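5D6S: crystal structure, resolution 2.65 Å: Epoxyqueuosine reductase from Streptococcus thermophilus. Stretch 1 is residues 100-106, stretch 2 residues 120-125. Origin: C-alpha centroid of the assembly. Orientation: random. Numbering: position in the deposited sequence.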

# COMPACT_ATOMS: atom_id res chain seq x y z
N ALA A 100 -11.44 -9.91 -3.50
CA ALA A 100 -11.03 -10.02 -2.11
C ALA A 100 -9.67 -10.69 -2.00
O ALA A 100 -9.30 -11.48 -2.87
CB ALA A 100 -12.08 -10.79 -1.32
N TYR A 101 -8.94 -10.38 -0.93
CA TYR A 101 -7.63 -11.00 -0.64
C TYR A 101 -7.48 -11.34 0.84
O TYR A 101 -8.03 -10.64 1.71
CB TYR A 101 -6.47 -10.10 -1.10
CG TYR A 101 -6.38 -8.75 -0.41
CD1 TYR A 101 -7.04 -7.65 -0.92
CD2 TYR A 101 -5.58 -8.56 0.70
CE1 TYR A 101 -6.93 -6.40 -0.32
CE2 TYR A 101 -5.47 -7.31 1.31
CZ TYR A 101 -6.14 -6.23 0.80
OH TYR A 101 -6.07 -4.97 1.38
N PRO A 102 -6.76 -12.44 1.13
CA PRO A 102 -6.58 -12.85 2.52
C PRO A 102 -5.74 -11.85 3.28
O PRO A 102 -4.79 -11.31 2.73
CB PRO A 102 -5.83 -14.17 2.41
CG PRO A 102 -5.23 -14.20 1.03
CD PRO A 102 -6.05 -13.29 0.17
N HIS A 103 -6.06 -11.66 4.55
CA HIS A 103 -5.29 -10.79 5.43
C HIS A 103 -4.54 -11.56 6.53
O HIS A 103 -3.65 -11.01 7.18
CB HIS A 103 -6.21 -9.73 6.01
CG HIS A 103 -6.97 -10.15 7.22
ND1 HIS A 103 -8.04 -11.02 7.18
CD2 HIS A 103 -6.82 -9.79 8.52
CE1 HIS A 103 -8.52 -11.18 8.40
NE2 HIS A 103 -7.80 -10.45 9.23
N LYS A 104 -4.91 -12.82 6.75
CA LYS A 104 -4.19 -13.74 7.64
C LYS A 104 -3.43 -14.69 6.74
O LYS A 104 -3.86 -14.95 5.62
CB LYS A 104 -5.15 -14.55 8.51
CG LYS A 104 -5.61 -13.90 9.81
CD LYS A 104 -6.88 -14.60 10.31
CE LYS A 104 -6.81 -15.02 11.77
NZ LYS A 104 -6.84 -13.86 12.69
N LEU A 105 -2.33 -15.22 7.24
CA LEU A 105 -1.50 -16.06 6.42
C LEU A 105 -2.00 -17.51 6.55
O LEU A 105 -2.16 -18.02 7.67
CB LEU A 105 -0.04 -15.92 6.84
CG LEU A 105 1.03 -16.09 5.75
CD1 LEU A 105 0.92 -15.05 4.66
CD2 LEU A 105 2.43 -16.02 6.37
N PRO A 106 -2.28 -18.16 5.41
CA PRO A 106 -2.65 -19.57 5.46
C PRO A 106 -1.67 -20.37 6.30
O PRO A 106 -2.04 -20.96 7.31
CB PRO A 106 -2.57 -20.02 3.98
CG PRO A 106 -2.67 -18.78 3.16
CD PRO A 106 -2.21 -17.64 4.03
N THR A 120 2.68 -5.83 4.11
CA THR A 120 1.19 -5.80 4.02
C THR A 120 0.57 -6.89 3.14
O THR A 120 1.09 -7.20 2.07
CB THR A 120 0.66 -4.45 3.50
OG1 THR A 120 -0.76 -4.54 3.32
CG2 THR A 120 1.26 -4.08 2.18
N PRO A 121 -0.55 -7.48 3.60
CA PRO A 121 -1.23 -8.51 2.80
C PRO A 121 -1.71 -7.98 1.45
O PRO A 121 -1.91 -8.77 0.53
CB PRO A 121 -2.43 -8.92 3.66
CG PRO A 121 -2.38 -8.14 4.93
CD PRO A 121 -1.29 -7.12 4.83
N ASN A 122 -1.89 -6.65 1.36
CA ASN A 122 -2.17 -5.95 0.09
C ASN A 122 -1.15 -6.26 -1.00
O ASN A 122 -1.39 -6.01 -2.19
CB ASN A 122 -2.22 -4.43 0.32
CG ASN A 122 -2.87 -3.67 -0.83
OD1 ASN A 122 -3.96 -4.01 -1.28
ND2 ASN A 122 -2.22 -2.63 -1.31
N SER A 123 0.02 -6.75 -0.59
CA SER A 123 1.10 -7.06 -1.49
C SER A 123 1.55 -8.52 -1.37
O SER A 123 2.71 -8.82 -1.70
CB SER A 123 2.28 -6.13 -1.23
OG SER A 123 3.26 -6.26 -2.24
N TRP A 124 0.67 -9.42 -0.92
CA TRP A 124 0.99 -10.87 -0.93
C TRP A 124 0.62 -11.42 -2.26
O TRP A 124 -0.38 -11.03 -2.84
CB TRP A 124 0.28 -11.64 0.15
CG TRP A 124 0.67 -11.28 1.54
CD1 TRP A 124 1.75 -10.54 1.93
CD2 TRP A 124 -0.02 -11.66 2.74
NE1 TRP A 124 1.77 -10.41 3.30
CE2 TRP A 124 0.69 -11.08 3.83
CE3 TRP A 124 -1.17 -12.41 3.01
CZ2 TRP A 124 0.28 -11.23 5.16
CZ3 TRP A 124 -1.58 -12.55 4.33
CH2 TRP A 124 -0.85 -11.97 5.39
N GLY A 125 1.45 -12.30 -2.79
CA GLY A 125 1.19 -12.90 -4.09
C GLY A 125 1.18 -11.90 -5.22
O GLY A 125 1.55 -10.74 -5.02

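Contact between residues 100-106 and 120-125 of this epoxyqueuosine reductase rests on packing: no hydrogen bond crosses between the stretches, and 329 Å² of surface, both sides summed, is buried between them. Stretch 1 runs without regular helix or strand from Tyr-101 to Leu-105 past a compact turn in stretch 2. That turn is held by its own hydrogen bonds: Ser-123 N to Thr-120 O (2.9 Å), Trp-124 N to Pro-121 O (3.0 Å) and Asn-122 N to the side-chain Thr-120 OG1 (3.1 Å). Ala-100 lies beyond reach. Tyr-101, buried, opens the contact; its CA-to-CB bond points toward stretch 2, and with chi1 at 62° (p) the ring extends along the 3-10 segment of Pro-121 and Asn-122. Tyr-101 CD2 comes to 3.7 Å from Pro-121 O, Tyr-101 CE2 meets Pro-121 CB at 4.2 Å, and Tyr-101 OH lies 3.5 Å from Asn-122 OD1, a polar approach without a hydrogen bond. A long aromatic side chain thus reaches two successive residues, although the Tyr-101 and Asn-122 CA atoms are 7.5 Å apart. Pro-102 contributes its backbone: Pro-102 O sits 3.5 Å from Pro-121 CB and 3.8 Å from Trp-124 CE3. At His-103 the two stretches draw close, with 5.3 Å between His-103 CA and Pro-121 CA. His-103 CA packs 3.8 Å from Pro-121 CB, while its own CA-to-CB bond points away; the compact proline ring, directed toward stretch 1, fits against this backbone. His-103 CB still lies 4.3 Å from Pro-121 CG, and His-103 O approaches Trp-124 CH2 at 3.5 Å. Lys-104 is exposed and its CA-to-CB bond points away, leaving its flexible, charged side chain clear of the apolar packing; its carbonyl makes the contact, with Lys-104 O at the edge of the indole, 3.6 Å from Trp-124 CZ3. Leu-105 completes the packing. Its CA-to-CB bond points sideways, but the end of the side chain comes nearer, placing Leu-105 CD1 over one face of the indole, 3.6 Å from Trp-124 CZ3. Leu-105 CD1, a methyl carbon, stands 3.5 Å from the centroid of the Trp-124 six-membered ring and only 12° off its normal, a well-centred CH-pi contact. Trp-124 has the largest area covered by the other stretch, 91 Å²; its chi1 of -64° (m) helps direct the broad ring along Pro-102 to Leu-105, where it can meet three carbonyl oxygens and a methyl group. Pro-106 lies just past the contact.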